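PDB 3AS8: magnetosome protein MamA from Magnetospirillum gryphiswaldense, which associates with the magnetosome and, through its tetratricopeptide repeats, probably recognises copies of itself to build a larger protein-interaction scaffold. Local coordinates for residues 94-99 with 118-123; 32-37 with 42-47; 67-72 with 77-82. All coordinates share one frame; numbering follows the deposited sequence. Where two conformers were deposited one is given.

Contact 1: residues 94-99 with 118-123; sequences LAVPLL and VALDNL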
ATOM      1  N   LEU A  94       7.491   8.675  -4.464  1.00 26.17           N
ATOM      2  CA  LEU A  94       7.332   8.796  -3.010  1.00 25.51           C
ATOM      3  C   LEU A  94       7.048   7.423  -2.348  1.00 22.59           C
ATOM      4  O   LEU A  94       7.317   7.209  -1.148  1.00 22.59           O
ATOM      5  CB  LEU A  94       6.188   9.793  -2.694  1.00 26.24           C
ATOM      6  CG  LEU A  94       6.446  11.210  -3.222  1.00 29.29           C
ATOM      7  CD1 LEU A  94       5.345  12.182  -2.736  1.00 29.70           C
ATOM      8  CD2 LEU A  94       7.878  11.674  -2.789  1.00 28.41           C
ATOM      9  N   ALA A  95       6.448   6.559  -3.126  1.00 19.32           N
ATOM     10  CA  ALA A  95       6.022   5.241  -2.656  1.00 20.45           C
ATOM     11  C   ALA A  95       7.240   4.374  -2.348  1.00 20.01           C
ATOM     12  O   ALA A  95       7.272   3.719  -1.352  1.00 18.97           O
ATOM     13  CB  ALA A  95       5.088   4.599  -3.709  1.00 18.82           C
ATOM     14  N   VAL A  96       8.320   4.483  -3.148  1.00 21.22           N
ATOM     15  CA  VAL A  96       9.402   3.512  -3.078  1.00 21.07           C
ATOM     16  C   VAL A  96      10.083   3.408  -1.711  1.00 21.84           C
ATOM     17  O   VAL A  96      10.155   2.306  -1.138  1.00 19.83           O
ATOM     18  CB  VAL A  96      10.408   3.751  -4.280  1.00 22.52           C
ATOM     19  CG1 VAL A  96      11.738   3.198  -3.971  1.00 23.86           C
ATOM     20  CG2 VAL A  96       9.767   3.178  -5.544  1.00 22.75           C
ATOM     21  N   PRO A  97      10.581   4.547  -1.169  1.00 23.53           N
ATOM     22  CA  PRO A  97      11.240   4.459   0.138  1.00 24.47           C
ATOM     23  C   PRO A  97      10.353   3.919   1.266  1.00 23.18           C
ATOM     24  O   PRO A  97      10.852   3.202   2.131  1.00 24.88           O
ATOM     25  CB  PRO A  97      11.675   5.915   0.454  1.00 25.29           C
ATOM     26  CG  PRO A  97      11.454   6.695  -0.800  1.00 26.02           C
ATOM     27  CD  PRO A  97      10.611   5.904  -1.751  1.00 23.16           C
ATOM     28  N   LEU A  98       9.068   4.231   1.244  1.00 21.37           N
ATOM     29  CA  LEU A  98       8.173   3.771   2.279  1.00 21.46           C
ATOM     30  C   LEU A  98       7.978   2.249   2.164  1.00 20.67           C
ATOM     31  O   LEU A  98       8.059   1.523   3.153  1.00 21.18           O
ATOM     32  CB  LEU A  98       6.801   4.510   2.175  1.00 20.64           C
ATOM     33  CG  LEU A  98       6.805   6.055   2.469  1.00 20.41           C
ATOM     34  CD1 LEU A  98       5.499   6.758   1.993  1.00 19.19           C
ATOM     35  CD2 LEU A  98       7.070   6.359   3.917  1.00 19.36           C
ATOM     36  N   LEU A  99       7.696   1.788   0.942  1.00 19.63           N
ATOM     37  CA  LEU A  99       7.516   0.350   0.717  1.00 18.57           C
ATOM     38  C   LEU A  99       8.806  -0.479   0.946  1.00 18.80           C
ATOM     39  O   LEU A  99       8.691  -1.594   1.409  1.00 19.68           O
ATOM     40  CB  LEU A  99       6.898   0.058  -0.667  1.00 16.78           C
ATOM     41  CG  LEU A  99       5.558   0.690  -0.936  1.00 17.04           C
ATOM     42  CD1 LEU A  99       5.107   0.436  -2.410  1.00 23.14           C
ATOM     43  CD2 LEU A  99       4.441   0.292   0.048  1.00 18.27           C
ATOM     44  N   VAL A 118       5.736  -2.796  -8.786  1.00 16.57           N
ATOM     45  CA  VAL A 118       4.989  -2.013  -9.724  1.00 16.54           C
ATOM     46  C   VAL A 118       5.532  -0.615  -9.770  1.00 17.93           C
ATOM     47  O   VAL A 118       5.606  -0.047 -10.851  1.00 19.11           O
ATOM     48  CB  VAL A 118       3.453  -1.939  -9.413  1.00 17.00           C
ATOM     49  CG1 VAL A 118       2.722  -1.038 -10.403  1.00 15.02           C
ATOM     50  CG2 VAL A 118       2.811  -3.358  -9.552  1.00 16.92           C
ATOM     51  N   ALA A 119       5.914  -0.070  -8.626  1.00 17.39           N
ATOM     52  CA  ALA A 119       6.388   1.310  -8.577  1.00 18.73           C
ATOM     53  C   ALA A 119       7.700   1.447  -9.303  1.00 18.15           C
ATOM     54  O   ALA A 119       7.883   2.394 -10.100  1.00 20.55           O
ATOM     55  CB  ALA A 119       6.520   1.839  -7.095  1.00 15.94           C
ATOM     56  N   LEU A 120       8.607   0.543  -9.003  1.00 17.50           N
ATOM     57  CA  LEU A 120       9.926   0.435  -9.639  1.00 17.93           C
ATOM     58  C   LEU A 120       9.799   0.281 -11.148  1.00 19.01           C
ATOM     59  O   LEU A 120      10.477   1.017 -11.910  1.00 22.30           O
ATOM     60  CB  LEU A 120      10.725  -0.708  -9.013  1.00 16.78           C
ATOM     61  CG  LEU A 120      11.208  -0.482  -7.579  1.00 17.85           C
ATOM     62  CD1 LEU A 120      11.625  -1.824  -6.929  1.00 17.21           C
ATOM     63  CD2 LEU A 120      12.329   0.558  -7.394  1.00 17.57           C
ATOM     64  N   ASP A 121       8.898  -0.604 -11.609  1.00 20.03           N
ATOM     65  CA  ASP A 121       8.676  -0.789 -13.031  1.00 21.81           C
ATOM     66  C   ASP A 121       8.214   0.507 -13.687  1.00 23.05           C
ATOM     67  O   ASP A 121       8.680   0.888 -14.797  1.00 23.74           O
ATOM     68  CB  ASP A 121       7.694  -1.913 -13.310  1.00 23.33           C
ATOM     69  CG  ASP A 121       7.408  -2.095 -14.798  1.00 28.20           C
ATOM     70  OD1 ASP A 121       6.746  -1.222 -15.376  1.00 32.04           O
ATOM     71  OD2 ASP A 121       7.834  -3.125 -15.397  1.00 32.17           O
ATOM     72  N   ASN A 122       7.310   1.213 -13.006  1.00 22.53           N
ATOM     73  CA  ASN A 122       6.822   2.496 -13.544  1.00 23.58           C
ATOM     74  C   ASN A 122       7.857   3.549 -13.649  1.00 22.91           C
ATOM     75  O   ASN A 122       7.776   4.376 -14.581  1.00 24.91           O
ATOM     76  CB  ASN A 122       5.587   3.021 -12.807  1.00 23.32           C
ATOM     77  CG  ASN A 122       4.348   2.302 -13.279  1.00 26.70           C
ATOM     78  OD1 ASN A 122       3.901   2.581 -14.365  1.00 32.96           O
ATOM     79  ND2 ASN A 122       3.871   1.281 -12.530  1.00 26.43           N
ATOM     80  N   LEU A 123       8.836   3.494 -12.767  1.00 24.92           N
ATOM     81  CA  LEU A 123       9.935   4.392 -12.747  1.00 25.33           C
ATOM     82  C   LEU A 123      11.044   3.995 -13.704  1.00 25.16           C
ATOM     83  O   LEU A 123      12.099   4.649 -13.688  1.00 25.88           O
ATOM     84  CB  LEU A 123      10.505   4.505 -11.334  1.00 26.38           C
ATOM     85  CG  LEU A 123       9.595   5.167 -10.275  1.00 29.43           C
ATOM     86  CD1 LEU A 123      10.033   4.954  -8.786  1.00 25.67           C
ATOM     87  CD2 LEU A 123       9.536   6.673 -10.623  1.00 30.54           C
TER
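This is a small apolar contact between two neighbouring helices of the tetratricopeptide repeat (TPR) superhelix, with Val96 of helix 92-105 set against Ala119, Leu120 and Leu123. The last three come from the C-terminal end of helix 110-122 and the residue that follows it. Val96 and Ala119 bring the backbones closest, with CA atoms 6.6 Å apart.

One methyl group makes the close contacts from the first helix. CG2 of Val96 lies anti to its carbonyl carbon, and CG1 takes the position anti to the backbone N (chi1 157°). This turns CG2 toward the other helix. There it meets CB of Ala119 at 3.8 Å. CD2 of Leu120 is a looser neighbour of the same methyl, at 4.1 Å.

Around the contact, Tyr92 packs on Ala119 and Leu123, and Leu120 continues onto Ala129 and Ser132 of helix 126-139. Within the helix end, ND2 of Asn122 donates to O of Val118 at 2.8 Å, from above the carbonyl plane. The same oxygen also accepts from the backbone N of Asn122, so two donors grip it. Leu123 closes the apolar group, with its CD1 3.7 Å from CG2 of Val96.

Contact 2: residues 32-37 with 42-47; sequences EQVYDA and VEVALH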
ATOM      1  N   GLU A  32     -12.352  14.767  13.273  1.00 19.96           N
ATOM      2  CA  GLU A  32     -12.217  16.165  12.922  1.00 21.78           C
ATOM      3  C   GLU A  32     -12.349  17.093  14.146  1.00 23.78           C
ATOM      4  O   GLU A  32     -11.850  18.228  14.127  1.00 24.71           O
ATOM      5  CB  GLU A  32     -13.308  16.556  11.927  1.00 22.71           C
ATOM      6  CG  GLU A  32     -12.935  16.258  10.485  1.00 26.69           C
ATOM      7  CD  GLU A  32     -13.991  16.694   9.436  1.00 29.76           C
ATOM      8  OE1 GLU A  32     -15.179  16.900   9.781  1.00 31.96           O
ATOM      9  OE2 GLU A  32     -13.614  16.831   8.254  1.00 27.86           O
ATOM     10  N   GLN A  33     -13.024  16.611  15.180  1.00 23.60           N
ATOM     11  CA  GLN A  33     -13.319  17.416  16.348  1.00 26.59           C
ATOM     12  C   GLN A  33     -12.228  17.315  17.387  1.00 29.75           C
ATOM     13  O   GLN A  33     -12.327  17.966  18.445  1.00 32.93           O
ATOM     14  CB  GLN A  33     -14.662  16.972  16.954  1.00 25.66           C
ATOM     15  CG  GLN A  33     -15.818  17.252  16.022  1.00 27.09           C
ATOM     16  CD  GLN A  33     -17.147  16.853  16.610  1.00 29.25           C
ATOM     17  OE1 GLN A  33     -17.613  17.519  17.530  1.00 26.63           O
ATOM     18  NE2 GLN A  33     -17.772  15.780  16.085  1.00 24.93           N
ATOM     19  N   VAL A  34     -11.233  16.452  17.145  1.00 29.66           N
ATOM     20  CA  VAL A  34     -10.047  16.417  18.006  1.00 30.90           C
ATOM     21  C   VAL A  34      -8.710  16.671  17.293  1.00 31.24           C
ATOM     22  O   VAL A  34      -7.728  17.067  17.951  1.00 31.60           O
ATOM     23  CB  VAL A  34      -9.952  15.128  18.881  1.00 31.15           C
ATOM     24  CG1 VAL A  34     -10.003  13.848  18.094  1.00 26.81           C
ATOM     25  CG2 VAL A  34      -8.674  15.194  19.728  1.00 36.31           C
ATOM     26  N   TYR A  35      -8.655  16.468  15.974  1.00 29.15           N
ATOM     27  CA  TYR A  35      -7.399  16.643  15.252  1.00 29.29           C
ATOM     28  C   TYR A  35      -6.970  18.099  15.361  1.00 32.35           C
ATOM     29  O   TYR A  35      -7.764  18.991  15.138  1.00 32.02           O
ATOM     30  CB  TYR A  35      -7.496  16.230  13.760  1.00 28.79           C
ATOM     31  CG  TYR A  35      -6.256  16.599  13.005  1.00 27.13           C
ATOM     32  CD1 TYR A  35      -5.051  15.928  13.256  1.00 29.72           C
ATOM     33  CD2 TYR A  35      -6.253  17.624  12.071  1.00 30.46           C
ATOM     34  CE1 TYR A  35      -3.823  16.298  12.599  1.00 31.31           C
ATOM     35  CE2 TYR A  35      -5.042  17.980  11.373  1.00 30.24           C
ATOM     36  CZ  TYR A  35      -3.845  17.321  11.667  1.00 30.68           C
ATOM     37  OH  TYR A  35      -2.690  17.680  11.006  1.00 36.52           O
ATOM     38  N   ASP A  36      -5.681  18.315  15.612  1.00 33.88           N
ATOM     39  CA  ASP A  36      -5.138  19.660  15.799  1.00 38.59           C
ATOM     40  C   ASP A  36      -3.693  19.576  15.316  1.00 40.51           C
ATOM     41  O   ASP A  36      -2.909  18.850  15.916  1.00 40.86           O
ATOM     42  CB  ASP A  36      -5.213  20.049  17.294  1.00 39.92           C
ATOM     43  CG  ASP A  36      -4.672  21.439  17.567  1.00 46.02           C
ATOM     44  OD1 ASP A  36      -4.951  21.971  18.656  1.00 48.52           O
ATOM     45  OD2 ASP A  36      -4.008  21.997  16.665  1.00 46.66           O
ATOM     46  N   ALA A  37      -3.377  20.236  14.199  1.00 43.58           N
ATOM     47  CA  ALA A  37      -1.980  20.331  13.693  1.00 47.94           C
ATOM     48  C   ALA A  37      -0.906  20.821  14.691  1.00 52.40           C
ATOM     49  O   ALA A  37       0.274  20.472  14.513  1.00 54.79           O
ATOM     50  CB  ALA A  37      -1.908  21.199  12.407  1.00 49.33           C
ATOM     51  N   VAL A  42      -0.331  11.200  16.601  1.00 36.62           N
ATOM     52  CA  VAL A  42      -0.070  10.366  15.376  1.00 35.24           C
ATOM     53  C   VAL A  42      -1.212   9.379  15.154  1.00 33.66           C
ATOM     54  O   VAL A  42      -1.625   9.128  14.018  1.00 32.20           O
ATOM     55  CB  VAL A  42       1.323   9.632  15.383  1.00 37.35           C
ATOM     56  CG1 VAL A  42       1.435   8.623  16.476  1.00 39.41           C
ATOM     57  CG2 VAL A  42       1.586   8.912  14.045  1.00 36.66           C
ATOM     58  N   GLU A  43      -1.798   8.898  16.234  1.00 31.89           N
ATOM     59  CA  GLU A  43      -2.852   7.878  16.118  1.00 31.67           C
ATOM     60  C   GLU A  43      -4.165   8.490  15.584  1.00 27.85           C
ATOM     61  O   GLU A  43      -4.895   7.837  14.807  1.00 27.28           O
ATOM     62  CB  GLU A  43      -2.992   7.242  17.485  1.00 34.19           C
ATOM     63  CG  GLU A  43      -3.279   5.778  17.497  1.00 40.06           C
ATOM     64  CD  GLU A  43      -2.331   4.930  16.695  1.00 42.28           C
ATOM     65  OE1 GLU A  43      -2.855   4.086  15.929  1.00 46.04           O
ATOM     66  OE2 GLU A  43      -1.098   5.068  16.830  1.00 45.58           O
ATOM     67  N   VAL A  44      -4.412   9.756  15.956  1.00 27.13           N
ATOM     68  CA  VAL A  44      -5.523  10.525  15.462  1.00 25.16           C
ATOM     69  C   VAL A  44      -5.241  10.852  13.973  1.00 25.90           C
ATOM     70  O   VAL A  44      -6.104  10.568  13.105  1.00 22.82           O
ATOM     71  CB  VAL A  44      -5.769  11.789  16.316  1.00 26.50           C
ATOM     72  CG1 VAL A  44      -6.686  12.780  15.565  1.00 25.40           C
ATOM     73  CG2 VAL A  44      -6.351  11.384  17.728  1.00 23.19           C
ATOM     74  N   ALA A  45      -4.028  11.354  13.645  1.00 24.05           N
ATOM     75  CA  ALA A  45      -3.721  11.681  12.245  1.00 22.75           C
ATOM     76  C   ALA A  45      -3.758  10.442  11.293  1.00 21.80           C
ATOM     77  O   ALA A  45      -4.264  10.517  10.164  1.00 19.36           O
ATOM     78  CB  ALA A  45      -2.373  12.450  12.099  1.00 24.86           C
ATOM     79  N   LEU A  46      -3.288   9.310  11.780  1.00 21.64           N
ATOM     80  CA  LEU A  46      -3.302   8.086  11.029  1.00 22.21           C
ATOM     81  C   LEU A  46      -4.714   7.598  10.716  1.00 22.10           C
ATOM     82  O   LEU A  46      -5.022   7.264   9.560  1.00 23.07           O
ATOM     83  CB  LEU A  46      -2.592   7.026  11.781  1.00 23.28           C
ATOM     84  CG  LEU A  46      -2.805   5.590  11.267  1.00 27.77           C
ATOM     85  CD1 LEU A  46      -2.282   5.418   9.764  1.00 26.20           C
ATOM     86  CD2 LEU A  46      -2.130   4.567  12.144  1.00 25.59           C
ATOM     87  N   HIS A  47      -5.566   7.541  11.740  1.00 20.99           N
ATOM     88  CA  HIS A  47      -6.923   7.089  11.536  1.00 20.27           C
ATOM     89  C   HIS A  47      -7.799   8.067  10.731  1.00 18.48           C
ATOM     90  O   HIS A  47      -8.587   7.650   9.878  1.00 17.43           O
ATOM     91  CB  HIS A  47      -7.465   6.602  12.871  1.00 20.37           C
ATOM     92  CG  HIS A  47      -6.839   5.307  13.286  1.00 21.92           C
ATOM     93  ND1 HIS A  47      -5.748   5.227  14.142  1.00 26.95           N
ATOM     94  CD2 HIS A  47      -7.052   4.046  12.832  1.00 23.77           C
ATOM     95  CE1 HIS A  47      -5.384   3.957  14.258  1.00 26.74           C
ATOM     96  NE2 HIS A  47      -6.160   3.222  13.485  1.00 29.90           N
TER
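The backbone of 32-37, an irregular link after helix 24-31, runs past the first turns of helix 42-54, and Tyr35 and Val44 come nearest with CA atoms 6.4 Å apart. The contact lies in the N-terminal part of the tetratricopeptide repeat (TPR) array, where the loop between two successive helices folds back on the second of them.

Val44 carries the helix side. Its CG1 is anti to the backbone N (chi1 165°) and sits against the start of the Tyr35 side chain, 3.9 Å from CA of Tyr35. The same methyl lies at the edge of the tyrosine ring, near its plane. Val34 adds a looser apolar neighbour, its CG1 4.3 Å from CG1 of Val44.

Tyr35 has CG anti to its own backbone N (chi1 172°), and its ring reaches across the helix, bringing CE1 near Ala45. Phe40 and Arg67 also pack on this tyrosine, so its side chain links the loop with helix 58-71. Arg12 of helix 5-20 lies against Val44.

At the start of the helix, OD1 of Asp41 accepts from the backbone N of Val44. One turn on, ND1 of His47 donates to O of Glu43 at 2.8 Å. That oxygen lies close to the imidazole plane and also receives the backbone N of His47. The outer part of the tyrosine completes the loop-to-helix contact: its CE1 stands 4.1 Å from CB of Ala45.

Contact 3: residues 67-72 with 77-82; sequences RSIADA and KVATVL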
ATOM      1  N   ARG A  67       2.224  14.321   7.315  1.00 23.51           N
ATOM      2  CA  ARG A  67       2.490  14.969   8.592  1.00 26.28           C
ATOM      3  C   ARG A  67       2.798  13.854   9.680  1.00 26.04           C
ATOM      4  O   ARG A  67       3.677  13.995  10.512  1.00 25.77           O
ATOM      5  CB  ARG A  67       1.288  15.878   8.952  1.00 26.76           C
ATOM      6  CG  ARG A  67       1.635  17.113   9.719  1.00 35.64           C
ATOM      7  CD  ARG A  67       0.463  18.077   9.856  0.50 35.97           C
ATOM      8  NE  ARG A  67      -0.152  18.310   8.557  0.50 35.54           N
ATOM      9  CZ  ARG A  67       0.198  19.291   7.729  0.50 37.74           C
ATOM     10  NH1 ARG A  67       1.160  20.162   8.070  0.50 37.13           N
ATOM     11  NH2 ARG A  67      -0.409  19.390   6.555  0.50 35.98           N
ATOM     12  N   SER A  68       2.065  12.751   9.668  1.00 26.29           N
ATOM     13  CA  SER A  68       2.293  11.629  10.586  1.00 28.04           C
ATOM     14  C   SER A  68       3.676  10.996  10.436  1.00 29.31           C
ATOM     15  O   SER A  68       4.443  10.820  11.429  1.00 28.94           O
ATOM     16  CB  SER A  68       1.232  10.559  10.357  1.00 28.18           C
ATOM     17  OG  SER A  68      -0.092  11.123  10.605  1.00 30.61           O
ATOM     18  N   ILE A  69       4.002  10.652   9.186  1.00 29.57           N
ATOM     19  CA  ILE A  69       5.304  10.017   8.918  1.00 30.80           C
ATOM     20  C   ILE A  69       6.430  11.029   9.230  1.00 31.63           C
ATOM     21  O   ILE A  69       7.495  10.611   9.597  1.00 33.63           O
ATOM     22  CB  ILE A  69       5.411   9.367   7.504  1.00 29.07           C
ATOM     23  CG1 ILE A  69       6.269   8.057   7.544  1.00 32.54           C
ATOM     24  CG2 ILE A  69       5.998  10.334   6.498  1.00 31.99           C
ATOM     25  CD1 ILE A  69       5.778   6.904   8.534  1.00 27.45           C
ATOM     26  N   ALA A  70       6.182  12.334   9.140  1.00 33.39           N
ATOM     27  CA  ALA A  70       7.195  13.321   9.597  1.00 35.31           C
ATOM     28  C   ALA A  70       7.397  13.274  11.135  1.00 37.01           C
ATOM     29  O   ALA A  70       8.483  13.439  11.651  1.00 38.95           O
ATOM     30  CB  ALA A  70       6.856  14.762   9.096  1.00 36.06           C
ATOM     31  N   ASP A  71       6.324  13.063  11.870  1.00 37.79           N
ATOM     32  CA  ASP A  71       6.345  13.020  13.328  1.00 39.50           C
ATOM     33  C   ASP A  71       6.834  11.671  13.905  1.00 37.92           C
ATOM     34  O   ASP A  71       7.407  11.583  15.007  1.00 38.10           O
ATOM     35  CB  ASP A  71       4.903  13.247  13.783  1.00 40.84           C
ATOM     36  CG  ASP A  71       4.742  13.185  15.285  1.00 46.61           C
ATOM     37  OD1 ASP A  71       5.286  14.069  15.955  1.00 52.81           O
ATOM     38  OD2 ASP A  71       4.074  12.254  15.798  1.00 53.56           O
ATOM     39  N   ALA A  72       6.508  10.601  13.193  1.00 34.37           N
ATOM     40  CA  ALA A  72       6.801   9.242  13.657  1.00 33.25           C
ATOM     41  C   ALA A  72       7.382   8.477  12.438  1.00 32.13           C
ATOM     42  O   ALA A  72       6.670   7.657  11.814  1.00 32.30           O
ATOM     43  CB  ALA A  72       5.529   8.600  14.192  1.00 31.95           C
ATOM     44  N   LYS A  77       2.794   1.199  10.275  0.50 25.00           N
ATOM     45  CA  LYS A  77       1.374   1.209   9.942  0.50 24.46           C
ATOM     46  C   LYS A  77       1.024   2.473   9.089  0.50 23.16           C
ATOM     47  O   LYS A  77       0.217   2.414   8.163  0.50 21.92           O
ATOM     48  CB  LYS A  77       0.630   1.169  11.272  0.50 26.51           C
ATOM     49  CG  LYS A  77      -0.819   0.861  11.276  0.50 28.83           C
ATOM     50  CD  LYS A  77      -1.291   0.851  12.742  0.50 28.74           C
ATOM     51  CE  LYS A  77      -2.616   0.142  12.858  0.50 28.95           C
ATOM     52  NZ  LYS A  77      -3.598   0.918  12.092  0.50 26.80           N
ATOM     53  N   VAL A  78       1.665   3.591   9.404  1.00 21.21           N
ATOM     54  CA  VAL A  78       1.587   4.814   8.610  1.00 20.41           C
ATOM     55  C   VAL A  78       2.289   4.646   7.245  1.00 20.25           C
ATOM     56  O   VAL A  78       1.780   5.004   6.194  1.00 18.34           O
ATOM     57  CB  VAL A  78       2.251   6.016   9.283  1.00 20.00           C
ATOM     58  CG1 VAL A  78       2.053   7.312   8.376  1.00 18.37           C
ATOM     59  CG2 VAL A  78       1.702   6.291  10.712  1.00 23.87           C
ATOM     60  N   ALA A  79       3.481   4.101   7.292  1.00 20.27           N
ATOM     61  CA  ALA A  79       4.253   3.921   6.098  1.00 19.80           C
ATOM     62  C   ALA A  79       3.543   3.027   5.071  1.00 17.65           C
ATOM     63  O   ALA A  79       3.605   3.306   3.851  1.00 17.28           O
ATOM     64  CB  ALA A  79       5.696   3.366   6.503  1.00 20.02           C
ATOM     65  N   THR A  80       2.857   1.985   5.566  1.00 18.03           N
ATOM     66  CA  THR A  80       2.111   1.022   4.740  1.00 17.98           C
ATOM     67  C   THR A  80       0.961   1.711   4.037  1.00 18.48           C
ATOM     68  O   THR A  80       0.856   1.673   2.775  1.00 16.22           O
ATOM     69  CB  THR A  80       1.616  -0.176   5.563  1.00 18.77           C
ATOM     70  OG1 THR A  80       2.717  -0.753   6.245  1.00 19.68           O
ATOM     71  CG2 THR A  80       0.953  -1.266   4.682  1.00 20.73           C
ATOM     72  N   VAL A  81       0.124   2.428   4.800  1.00 17.93           N
ATOM     73  CA  VAL A  81      -1.014   3.165   4.213  0.50 18.75           C
ATOM     74  C   VAL A  81      -0.537   4.166   3.189  1.00 17.92           C
ATOM     75  O   VAL A  81      -0.994   4.239   2.048  1.00 17.65           O
ATOM     76  CB  VAL A  81      -1.779   4.030   5.262  0.50 20.76           C
ATOM     77  CG1 VAL A  81      -3.027   4.658   4.570  0.50 20.69           C
ATOM     78  CG2 VAL A  81      -2.157   3.204   6.488  0.50 21.14           C
ATOM     79  N   LEU A  82       0.403   4.996   3.625  1.00 17.70           N
ATOM     80  CA  LEU A  82       0.813   6.071   2.790  1.00 17.20           C
ATOM     81  C   LEU A  82       1.514   5.540   1.527  1.00 17.52           C
ATOM     82  O   LEU A  82       1.209   5.985   0.438  1.00 17.93           O
ATOM     83  CB  LEU A  82       1.713   7.018   3.515  1.00 17.41           C
ATOM     84  CG  LEU A  82       2.258   8.245   2.825  1.00 15.28           C
ATOM     85  CD1 LEU A  82       1.056   9.065   2.191  1.00 17.90           C
ATOM     86  CD2 LEU A  82       3.199   9.097   3.846  1.00 16.49           C
TER
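Apolar packing holds this contact together, and Ile69 is its main side chain, reaching from helix 58-71 to Val78, Ala79 and Leu82 of helix 76-88. The two helices follow each other in the tetratricopeptide repeat array. Their short segments run roughly antiparallel, at 148°, with axes 9.7 Å apart at closest approach.

The two branches of Ile69 have separate partners. The longer one ends in CD1, which lies 3.7 Å from CB of Val78. It also reaches the helix backbone, 3.8 Å from N of Ala79. The side chains of Ile69 and Val78 lie alongside each other, pointing opposite ways, and the isoleucine tip ends beside the base of the valine. The short branch serves the next turn of the second helix: CG2 of Ile69 meets CD2 of Leu82 at 4.0 Å. Val78 turns CG1 back toward the first helix, anti to its own backbone N (chi1 -177°). That methyl sits 3.9 Å from CB of Ser68.

Two polar atoms beside the apolar patch are bound locally. OG of Ser68 is hydrogen-bonded to O of Leu64 in its own helix. The serine thus meets Val78 through CB. N of Val78 is bound by OD1 of Asn75, near the start of helix 76-88.

Other helices close in from two directions. Leu98 of helix 92-105 packs on Ile69 and Leu82, and Val102 packs on Ala79. Ala45 of helix 42-54 touches Ser68. The contact therefore lies between the preceding and following helices of the repeat array.

The contacts come in the order 2, 3, 1 along the chain, each closing before the next opens. Contacts 2 and 3 lie in the same part of the TPR array, with centres 13 Å apart. They touch where Val42 meets Asp71 and His47 meets Lys77. Contact 3 lies 16 Å from contact 1, centre to centre. The two join where helices 76-88 and 92-105, which follow each other in the chain, touch: CB of Leu98 lies near O of Ala79. Contacts 1 and 2 do not touch, and their centres are 27 Å apart. Together they sample an all-helical TPR array, joined by neighbour-to-neighbour packing. Such an extended scaffold is consistent with a role in protein-protein interaction and self-assembly.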